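Local coordinates for FMN reductase [NAD(P)H] (Bacillus subtilis, PDB 1ZCH), which uses NADH or NADPH to reduce flavin mononucleotide, and also reduces nitroaromatic compounds, quinones, chromates and azo dyes, at residues A[52-58]-A[70-76]; A[118-122]-A[158-162]; A[136-142]-A[233-239]. Numbering follows the deposited sequence.

Interaction 1 of 3, residues A[52-58]-A[70-76]; sequences QDKERKK and IDQAPVF
Residues 52-58 leave strand 46-51 and turn into helix 54-63, with Asp53 as N-cap: its side chain (chi1 t) accepts from the amide of Arg56, OD2 to N 2.9 Å. Residues 70-76 finish helix 68-72, leave helical phi/psi at Ala73 and enter strand 75-82. CA atoms pair Gln52 with Val75 (5.2 Å) and Lys58 with Asp71 (5.3 Å). The key side chain is Lys57, buried and folded (chi t, t, p, p), so that CD lies 3.8 Å from Phe76 CB while NZ donates to Ala73 O (2.7 Å) and Ile70 O (3.2 Å). Lys57 thus gathers main-chain carbonyls from the end of helix 68-72 and the residue after it, where the chain turns into the nitroreductase-family sheet. Lys54 (t, p, t, t) adds NZ to Asp71 O at 2.9 Å and a long salt bridge, NZ to Asp71 OD1, 3.9 Å. One water donates to both Gln52 O and Pro74 O, each at 2.7 Å; a second accepts from Lys57 NZ at 2.8 Å.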
loop_
_atom_site.group_PDB
_atom_site.type_symbol
_atom_site.label_atom_id
_atom_site.label_comp_id
_atom_site.label_asym_id
_atom_site.label_seq_id
_atom_site.Cartn_x
_atom_site.Cartn_y
_atom_site.Cartn_z
ATOM N N GLN A 52 10.938 7.374 -18.771
ATOM C CA GLN A 52 11.248 8.768 -19.052
ATOM C C GLN A 52 11.256 9.024 -20.557
ATOM O O GLN A 52 11.336 10.171 -20.997
ATOM C CB GLN A 52 12.595 9.150 -18.436
ATOM C CG GLN A 52 12.673 8.875 -16.941
ATOM C CD GLN A 52 13.976 9.335 -16.323
ATOM O OE1 GLN A 52 14.155 10.517 -16.032
ATOM N NE2 GLN A 52 14.899 8.402 -16.129
ATOM N N ASP A 53 11.166 7.955 -21.343
ATOM C CA ASP A 53 11.133 8.083 -22.798
ATOM C C ASP A 53 9.828 8.774 -23.174
ATOM O O ASP A 53 8.745 8.290 -22.840
ATOM C CB ASP A 53 11.179 6.709 -23.466
ATOM C CG ASP A 53 11.113 6.799 -24.978
ATOM O OD1 ASP A 53 12.120 7.206 -25.592
ATOM O OD2 ASP A 53 10.054 6.475 -25.554
ATOM N N LYS A 54 9.935 9.895 -23.880
ATOM C CA LYS A 54 8.764 10.666 -24.282
ATOM C C LYS A 54 7.692 9.853 -25.008
ATOM O O LYS A 54 6.514 9.909 -24.644
ATOM C CB LYS A 54 9.195 11.844 -25.160
ATOM C CG LYS A 54 8.101 12.872 -25.392
ATOM C CD LYS A 54 7.755 13.600 -24.101
ATOM C CE LYS A 54 6.623 14.597 -24.306
ATOM N NZ LYS A 54 6.363 15.399 -23.079
ATOM N N GLU A 55 8.094 9.100 -26.027
ATOM C CA GLU A 55 7.152 8.298 -26.808
ATOM C C GLU A 55 6.440 7.227 -25.985
ATOM O O GLU A 55 5.219 7.077 -26.066
ATOM C CB GLU A 55 7.873 7.631 -27.983
ATOM C CG GLU A 55 8.572 8.598 -28.925
ATOM C CD GLU A 55 7.611 9.497 -29.683
ATOM O OE1 GLU A 55 6.851 10.249 -29.038
ATOM O OE2 GLU A 55 7.623 9.454 -30.933
ATOM N N ARG A 56 7.210 6.478 -25.203
ATOM C CA ARG A 56 6.655 5.418 -24.371
ATOM C C ARG A 56 5.714 5.995 -23.313
ATOM O O ARG A 56 4.640 5.449 -23.059
ATOM C CB ARG A 56 7.795 4.632 -23.705
ATOM C CG ARG A 56 7.339 3.497 -22.793
ATOM C CD ARG A 56 8.519 2.673 -22.271
ATOM N NE ARG A 56 9.165 1.902 -23.334
ATOM C CZ ARG A 56 10.331 2.212 -23.893
ATOM N NH1 ARG A 56 11.007 3.283 -23.492
ATOM N NH2 ARG A 56 10.819 1.454 -24.866
ATOM N N LYS A 57 6.120 7.106 -22.709
ATOM C CA LYS A 57 5.319 7.757 -21.677
ATOM C C LYS A 57 4.004 8.275 -22.268
ATOM O O LYS A 57 2.954 8.232 -21.620
ATOM C CB LYS A 57 6.130 8.900 -21.046
ATOM C CG LYS A 57 5.490 9.542 -19.815
ATOM C CD LYS A 57 6.519 10.248 -18.928
ATOM C CE LYS A 57 7.283 11.348 -19.665
ATOM N NZ LYS A 57 6.378 12.426 -20.168
ATOM N N LYS A 58 4.062 8.754 -23.507
ATOM C CA LYS A 58 2.870 9.258 -24.179
ATOM C C LYS A 58 1.887 8.106 -24.384
ATOM O O LYS A 58 0.682 8.263 -24.185
ATOM C CB LYS A 58 3.249 9.882 -25.528
ATOM C CG LYS A 58 2.089 10.492 -26.299
ATOM C CD LYS A 58 2.570 11.105 -27.616
ATOM C CE LYS A 58 1.421 11.710 -28.415
ATOM N NZ LYS A 58 1.870 12.245 -29.739
ATOM N N ILE A 70 0.563 13.134 -17.257
ATOM C CA ILE A 70 1.485 12.019 -17.458
ATOM C C ILE A 70 2.439 12.396 -18.594
ATOM O O ILE A 70 3.654 12.202 -18.494
ATOM C CB ILE A 70 0.729 10.722 -17.842
ATOM C CG1 ILE A 70 -0.128 10.253 -16.663
ATOM C CG2 ILE A 70 1.721 9.630 -18.249
ATOM C CD1 ILE A 70 -0.969 9.020 -16.957
ATOM N N ASP A 71 1.878 12.946 -19.667
ATOM C CA ASP A 71 2.659 13.368 -20.829
ATOM C C ASP A 71 3.551 14.555 -20.459
ATOM O O ASP A 71 4.712 14.642 -20.869
ATOM C CB ASP A 71 1.728 13.756 -21.976
ATOM C CG ASP A 71 2.483 14.140 -23.229
ATOM O OD1 ASP A 71 3.158 13.264 -23.812
ATOM O OD2 ASP A 71 2.406 15.320 -23.628
ATOM N N GLN A 72 2.983 15.474 -19.688
ATOM C CA GLN A 72 3.667 16.688 -19.267
ATOM C C GLN A 72 4.851 16.483 -18.321
ATOM O O GLN A 72 5.909 17.089 -18.509
ATOM C CB GLN A 72 2.643 17.632 -18.627
ATOM C CG GLN A 72 3.155 19.020 -18.297
ATOM C CD GLN A 72 2.071 19.899 -17.698
ATOM O OE1 GLN A 72 1.539 19.603 -16.624
ATOM N NE2 GLN A 72 1.730 20.980 -18.393
ATOM N N ALA A 73 4.686 15.640 -17.305
ATOM C CA ALA A 73 5.763 15.394 -16.345
ATOM C C ALA A 73 6.885 14.584 -16.982
ATOM O O ALA A 73 6.635 13.742 -17.841
ATOM C CB ALA A 73 5.224 14.662 -15.120
ATOM N N PRO A 74 8.137 14.820 -16.555
ATOM C CA PRO A 74 9.305 14.114 -17.092
ATOM C C PRO A 74 9.473 12.666 -16.634
ATOM O O PRO A 74 10.184 11.884 -17.271
ATOM C CB PRO A 74 10.466 14.991 -16.637
ATOM C CG PRO A 74 9.997 15.477 -15.307
ATOM C CD PRO A 74 8.551 15.847 -15.583
ATOM N N VAL A 75 8.811 12.305 -15.542
ATOM C CA VAL A 75 8.936 10.958 -15.003
ATOM C C VAL A 75 7.615 10.258 -14.704
ATOM O O VAL A 75 6.704 10.847 -14.121
ATOM C CB VAL A 75 9.762 10.974 -13.690
ATOM C CG1 VAL A 75 9.824 9.566 -13.086
ATOM C CG2 VAL A 75 11.165 11.502 -13.960
ATOM N N PHE A 76 7.519 8.998 -15.122
ATOM C CA PHE A 76 6.348 8.175 -14.839
ATOM C C PHE A 76 6.868 6.868 -14.251
ATOM O O PHE A 76 7.631 6.156 -14.901
ATOM C CB PHE A 76 5.542 7.843 -16.096
ATOM C CG PHE A 76 4.330 6.981 -15.820
ATOM C CD1 PHE A 76 3.124 7.555 -15.414
ATOM C CD2 PHE A 76 4.413 5.592 -15.905
ATOM C CE1 PHE A 76 2.018 6.755 -15.095
ATOM C CE2 PHE A 76 3.315 4.780 -15.587
ATOM C CZ PHE A 76 2.116 5.363 -15.181
HETATM O O HOH W 1 10.962 12.585 -19.776
HETATM O O HOH W 2 5.429 11.865 -22.712
#

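Interaction 2 of 3, residues A[118-122]-A[158-162]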
loop_
_atom_site.group_PDB
_atom_site.type_symbol
_atom_site.label_atom_id
_atom_site.label_comp_id
_atom_site.label_asym_id
_atom_site.label_seq_id
_atom_site.Cartn_x
_atom_site.Cartn_y
_atom_site.Cartn_z
ATOM N N LEU A 118 4.326 2.780 -3.077
ATOM C CA LEU A 118 3.761 4.008 -3.646
ATOM C C LEU A 118 3.690 5.126 -2.601
ATOM O O LEU A 118 4.066 6.273 -2.871
ATOM C CB LEU A 118 2.358 3.725 -4.193
ATOM C CG LEU A 118 1.574 4.874 -4.829
ATOM C CD1 LEU A 118 2.222 5.280 -6.134
ATOM C CD2 LEU A 118 0.142 4.421 -5.083
ATOM N N GLY A 119 3.210 4.786 -1.408
ATOM C CA GLY A 119 3.111 5.773 -0.347
ATOM C C GLY A 119 4.479 6.285 0.078
ATOM O O GLY A 119 4.651 7.474 0.359
ATOM N N THR A 120 5.454 5.383 0.120
ATOM C CA THR A 120 6.810 5.741 0.507
ATOM C C THR A 120 7.461 6.620 -0.558
ATOM O O THR A 120 8.145 7.590 -0.232
ATOM C CB THR A 120 7.670 4.480 0.736
ATOM O OG1 THR A 120 7.062 3.669 1.751
ATOM C CG2 THR A 120 9.073 4.861 1.186
ATOM N N ALA A 121 7.239 6.285 -1.827
ATOM C CA ALA A 121 7.802 7.062 -2.933
ATOM C C ALA A 121 7.196 8.457 -2.942
ATOM O O ALA A 121 7.891 9.450 -3.182
ATOM C CB ALA A 121 7.523 6.368 -4.267
ATOM N N THR A 122 5.892 8.527 -2.688
ATOM C CA THR A 122 5.200 9.807 -2.651
ATOM C C THR A 122 5.818 10.685 -1.569
ATOM O O THR A 122 6.135 11.848 -1.804
ATOM C CB THR A 122 3.696 9.610 -2.355
ATOM O OG1 THR A 122 3.083 8.935 -3.460
ATOM C CG2 THR A 122 3.006 10.956 -2.139
ATOM N N LEU A 158 -0.327 -2.042 -10.853
ATOM C CA LEU A 158 -1.267 -1.620 -9.824
ATOM C C LEU A 158 -1.503 -0.117 -9.888
ATOM O O LEU A 158 -2.646 0.336 -9.916
ATOM C CB LEU A 158 -0.754 -2.025 -8.441
ATOM C CG LEU A 158 -0.982 -3.515 -8.173
ATOM C CD1 LEU A 158 -0.200 -3.971 -6.962
ATOM C CD2 LEU A 158 -2.479 -3.751 -7.980
ATOM N N SER A 159 -0.428 0.659 -9.933
ATOM C CA SER A 159 -0.578 2.106 -9.996
ATOM C C SER A 159 0.665 2.811 -10.501
ATOM O O SER A 159 1.789 2.394 -10.231
ATOM C CB SER A 159 -0.931 2.661 -8.612
ATOM O OG SER A 159 -1.102 4.075 -8.643
ATOM N N GLY A 160 0.450 3.884 -11.250
ATOM C CA GLY A 160 1.573 4.655 -11.728
ATOM C C GLY A 160 1.754 5.789 -10.742
ATOM O O GLY A 160 0.939 5.974 -9.832
ATOM N N LEU A 161 2.840 6.531 -10.892
ATOM C CA LEU A 161 3.090 7.679 -10.043
ATOM C C LEU A 161 3.800 8.696 -10.917
ATOM O O LEU A 161 4.906 8.451 -11.397
ATOM C CB LEU A 161 3.977 7.326 -8.842
ATOM C CG LEU A 161 4.221 8.511 -7.889
ATOM C CD1 LEU A 161 2.893 8.949 -7.245
ATOM C CD2 LEU A 161 5.229 8.120 -6.816
ATOM N N VAL A 162 3.135 9.819 -11.146
ATOM C CA VAL A 162 3.703 10.891 -11.943
ATOM C C VAL A 162 4.622 11.691 -11.025
ATOM O O VAL A 162 4.281 11.945 -9.871
ATOM C CB VAL A 162 2.585 11.808 -12.495
ATOM C CG1 VAL A 162 3.190 13.027 -13.177
ATOM C CG2 VAL A 162 1.717 11.031 -13.478
#
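The layered alpha/beta core of the nitroreductase fold is seen here at the point where a long central helix covers the antiparallel sheet beside the FMN pocket. The axes of helix segment 118-122 and strand segment 158-162 run almost parallel, 6° apart, with a closest approach of 10.0 Å, and the space between them is filled mainly by leucine side chains. Leu118 and Leu161, both t, p rotamers with CB directed at the opposing segment, make up most of the 200 Å² buried: Leu118 CD1 meets Leu161 CB at 3.8 Å, and Ala121 CB lies 3.9 Å from Leu161 CD2. Phe79 of strand 75-82 touches Leu118, Ala121 and Leu161, widening this apolar layer, while Leu118 also packs on Ile116 of the second subunit. The strand is irregular at its start, because Leu158 and Ser159 both face Phe79 in a classic beta bulge. Ser159 belongs to the flavin pocket and touches FMN; its hydroxyl is held by a bond within the strand, OG donating to Gly160 O at 3.0 Å, and Leu118 CD2 lies 3.8 Å from OG. At the other end of the contact, Thr122 OG1 approaches Leu161 CD1 at 3.8 Å while donating back along its helix to Leu118 O at 2.9 Å.

Interaction 3 of 3, residues A[136-142]-A[233-239]. With FMN (flavin mononucleotide), chain D.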
loop_
_atom_site.group_PDB
_atom_site.type_symbol
_atom_site.label_atom_id
_atom_site.label_comp_id
_atom_site.label_asym_id
_atom_site.label_seq_id
_atom_site.Cartn_x
_atom_site.Cartn_y
_atom_site.Cartn_z
ATOM N N GLY A 136 -4.162 5.308 -10.955
ATOM C CA GLY A 136 -4.765 3.991 -10.852
ATOM C C GLY A 136 -5.323 3.518 -12.179
ATOM O O GLY A 136 -5.606 2.330 -12.353
ATOM N N ALA A 137 -5.465 4.448 -13.121
ATOM C CA ALA A 137 -6.005 4.136 -14.440
ATOM C C ALA A 137 -5.142 3.175 -15.255
ATOM O O ALA A 137 -5.546 2.748 -16.338
ATOM C CB ALA A 137 -6.233 5.425 -15.225
ATOM N N VAL A 138 -3.956 2.838 -14.753
ATOM C CA VAL A 138 -3.105 1.894 -15.469
ATOM C C VAL A 138 -3.803 0.535 -15.503
ATOM O O VAL A 138 -3.472 -0.323 -16.321
ATOM C CB VAL A 138 -1.718 1.727 -14.800
ATOM C CG1 VAL A 138 -0.945 3.034 -14.881
ATOM C CG2 VAL A 138 -1.876 1.278 -13.345
ATOM N N ARG A 139 -4.772 0.342 -14.611
ATOM C CA ARG A 139 -5.502 -0.916 -14.567
ATOM C C ARG A 139 -6.649 -0.953 -15.584
ATOM O O ARG A 139 -7.360 -1.951 -15.681
ATOM C CB ARG A 139 -6.050 -1.172 -13.155
ATOM C CG ARG A 139 -4.969 -1.278 -12.078
ATOM C CD ARG A 139 -5.432 -2.129 -10.895
ATOM N NE ARG A 139 -6.483 -1.501 -10.096
ATOM C CZ ARG A 139 -6.263 -0.718 -9.042
ATOM N NH1 ARG A 139 -5.021 -0.454 -8.654
ATOM N NH2 ARG A 139 -7.286 -0.214 -8.360
ATOM N N GLY A 140 -6.808 0.129 -16.346
ATOM C CA GLY A 140 -7.872 0.205 -17.340
ATOM C C GLY A 140 -7.596 -0.589 -18.608
ATOM O O GLY A 140 -8.502 -1.196 -19.174
ATOM N N ASN A 141 -6.345 -0.573 -19.057
ATOM C CA ASN A 141 -5.923 -1.312 -20.249
ATOM C C ASN A 141 -4.630 -2.041 -19.892
ATOM O O ASN A 141 -3.578 -1.797 -20.488
ATOM C CB ASN A 141 -5.669 -0.349 -21.416
ATOM C CG ASN A 141 -6.944 0.275 -21.948
ATOM O OD1 ASN A 141 -7.798 -0.412 -22.512
ATOM N ND2 ASN A 141 -7.085 1.583 -21.766
ATOM N N PRO A 142 -4.699 -2.954 -18.912
ATOM C CA PRO A 142 -3.549 -3.732 -18.441
ATOM C C PRO A 142 -2.809 -4.586 -19.467
ATOM O O PRO A 142 -1.582 -4.649 -19.446
ATOM C CB PRO A 142 -4.141 -4.562 -17.300
ATOM C CG PRO A 142 -5.562 -4.757 -17.726
ATOM C CD PRO A 142 -5.935 -3.389 -18.234
ATOM N N TYR A 233 -14.076 -1.481 -13.823
ATOM C CA TYR A 233 -13.038 -2.352 -14.389
ATOM C C TYR A 233 -13.440 -3.800 -14.096
ATOM O O TYR A 233 -12.968 -4.401 -13.131
ATOM C CB TYR A 233 -11.658 -2.086 -13.760
ATOM C CG TYR A 233 -11.012 -0.759 -14.110
ATOM C CD1 TYR A 233 -11.372 -0.055 -15.261
ATOM C CD2 TYR A 233 -10.019 -0.219 -13.293
ATOM C CE1 TYR A 233 -10.761 1.157 -15.584
ATOM C CE2 TYR A 233 -9.400 0.986 -13.607
ATOM C CZ TYR A 233 -9.774 1.670 -14.750
ATOM O OH TYR A 233 -9.158 2.865 -15.048
ATOM N N PRO A 234 -14.322 -4.378 -14.928
ATOM C CA PRO A 234 -14.789 -5.756 -14.747
ATOM C C PRO A 234 -13.834 -6.827 -15.272
ATOM O O PRO A 234 -14.124 -8.022 -15.194
ATOM C CB PRO A 234 -16.117 -5.755 -15.494
ATOM C CG PRO A 234 -15.805 -4.880 -16.672
ATOM C CD PRO A 234 -15.040 -3.723 -16.038
ATOM N N HIS A 235 -12.691 -6.388 -15.785
ATOM C CA HIS A 235 -11.688 -7.282 -16.358
ATOM C C HIS A 235 -10.509 -7.594 -15.434
ATOM O O HIS A 235 -9.521 -8.183 -15.874
ATOM C CB HIS A 235 -11.126 -6.649 -17.627
ATOM C CG HIS A 235 -10.522 -5.299 -17.391
ATOM N ND1 HIS A 235 -11.276 -4.146 -17.350
ATOM C CD2 HIS A 235 -9.253 -4.931 -17.094
ATOM C CE1 HIS A 235 -10.498 -3.126 -17.036
ATOM N NE2 HIS A 235 -9.266 -3.574 -16.874
ATOM N N ILE A 236 -10.596 -7.207 -14.166
ATOM C CA ILE A 236 -9.482 -7.448 -13.253
ATOM C C ILE A 236 -9.146 -8.919 -13.032
ATOM O O ILE A 236 -7.978 -9.306 -13.112
ATOM C CB ILE A 236 -9.718 -6.771 -11.881
ATOM C CG1 ILE A 236 -9.783 -5.253 -12.062
ATOM C CG2 ILE A 236 -8.583 -7.128 -10.913
ATOM C CD1 ILE A 236 -8.542 -4.653 -12.717
ATOM N N ARG A 237 -10.150 -9.743 -12.747
ATOM C CA ARG A 237 -9.886 -11.158 -12.528
ATOM C C ARG A 237 -9.205 -11.750 -13.760
ATOM O O ARG A 237 -8.266 -12.540 -13.645
ATOM C CB ARG A 237 -11.181 -11.924 -12.248
ATOM C CG ARG A 237 -10.947 -13.417 -12.092
ATOM C CD ARG A 237 -12.231 -14.181 -11.852
ATOM N NE ARG A 237 -11.967 -15.603 -11.649
ATOM C CZ ARG A 237 -12.892 -16.497 -11.321
ATOM N NH1 ARG A 237 -14.153 -16.119 -11.157
ATOM N NH2 ARG A 237 -12.555 -17.769 -11.143
ATOM N N GLU A 238 -9.689 -11.367 -14.935
ATOM C CA GLU A 238 -9.122 -11.851 -16.189
ATOM C C GLU A 238 -7.642 -11.478 -16.301
ATOM O O GLU A 238 -6.817 -12.315 -16.665
ATOM C CB GLU A 238 -9.898 -11.275 -17.374
ATOM C CG GLU A 238 -9.327 -11.654 -18.730
ATOM C CD GLU A 238 -10.245 -11.264 -19.873
ATOM O OE1 GLU A 238 -10.636 -10.079 -19.948
ATOM O OE2 GLU A 238 -10.572 -12.145 -20.698
ATOM N N MET A 239 -7.316 -10.223 -15.994
ATOM C CA MET A 239 -5.929 -9.747 -16.044
ATOM C C MET A 239 -5.062 -10.597 -15.130
ATOM O O MET A 239 -4.008 -11.095 -15.530
ATOM C CB MET A 239 -5.826 -8.285 -15.577
ATOM C CG MET A 239 -4.385 -7.857 -15.230
ATOM S SD MET A 239 -4.218 -6.278 -14.336
ATOM C CE MET A 239 -4.485 -6.813 -12.651
HETATM N N1 FMN D . -5.476 11.066 -9.834
HETATM C C2 FMN D . -5.605 11.234 -11.164
HETATM O O2 FMN D . -5.659 12.322 -11.671
HETATM N N3 FMN D . -5.681 10.114 -12.064
HETATM C C4 FMN D . -5.616 8.793 -11.603
HETATM O O4 FMN D . -5.688 7.876 -12.402
HETATM C C4A FMN D . -5.460 8.596 -10.157
HETATM N N5 FMN D . -5.400 7.328 -9.639
HETATM C C5A FMN D . -5.073 7.184 -8.302
HETATM C C6 FMN D . -4.819 5.855 -7.822
HETATM C C7 FMN D . -4.431 5.620 -6.506
HETATM C C7M FMN D . -4.112 4.206 -6.063
HETATM C C8 FMN D . -4.313 6.745 -5.559
HETATM C C8M FMN D . -3.854 6.554 -4.136
HETATM C C9 FMN D . -4.596 8.068 -6.002
HETATM C C9A FMN D . -4.962 8.305 -7.370
HETATM N N10 FMN D . -5.175 9.646 -7.942
HETATM C C10 FMN D . -5.380 9.807 -9.289
HETATM C "C1'" FMN D . -5.115 10.841 -7.038
HETATM C "C2'" FMN D . -6.412 11.009 -6.176
HETATM O "O2'" FMN D . -7.432 11.581 -7.006
HETATM C "C3'" FMN D . -6.064 11.922 -4.990
HETATM O "O3'" FMN D . -5.069 11.258 -4.187
HETATM C "C4'" FMN D . -7.303 12.206 -4.107
HETATM O "O4'" FMN D . -8.299 12.937 -4.830
HETATM C "C5'" FMN D . -6.840 12.970 -2.876
HETATM O "O5'" FMN D . -6.358 14.401 -3.291
HETATM P P FMN D . -4.908 14.769 -2.941
HETATM O O1P FMN D . -4.800 15.034 -1.516
HETATM O O2P FMN D . -4.556 15.968 -3.678
HETATM O O3P FMN D . -3.999 13.688 -3.299
#
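Gly136 opens the segment at the flavin: its N donates to FMN N5 at 2.7 Å (166° at the hydrogen), a contact with the redox-active part of the isoalloxazine. An ideal CB here would fall 2.9 Å from FMN C6, so the missing side chain leaves space for the ring. Ala137 follows, its CA 3.5 Å from Tyr233 OH. The chain then turns through a 3-10 segment, supported by Arg139 N to Gly136 O (3.1 Å). Arg139 O accepts from His235 NE2 at 2.8 Å, while its guanidinium forms a salt bridge with Glu105 of the second subunit. Gly140 lays its CA over the Tyr233 ring, 3.9 Å from the centroid and 28° off the normal, a CH-pi contact. Finally Pro142 CB meets Met239 SD at 3.4 Å. The segment thus links strand 131-135 to helix 142-148, with the start of C-terminal helix 236-242 packed against it and Val138 resting on Phe76 and Leu78 of strand 75-82.

Following the chain from the N terminus, interaction 1 comes first and closes a short, largely helical connection of 11 residues between its segments, before interaction 2 opens. Interaction 2 spans 35 residues and brings helix 104-127 onto strand 155-164, the sheet neighbour of strand 75-82 from interaction 1; Ala73 CB and Val162 CG1 meet at 3.3 Å. Interaction 3 begins within that span, at 136-142, and ends only at 233-239, so interactions 2 and 3 cross. They touch directly: Val138 CG2 lies 3.7 Å from Ser159 CA. Phe76 CZ, 3.9 Å from Val138 CG1, joins interactions 1 and 3, tying strand 75-82 to the loop after strand 131-135, against which the C-terminal helix packs. All three reach the second subunit.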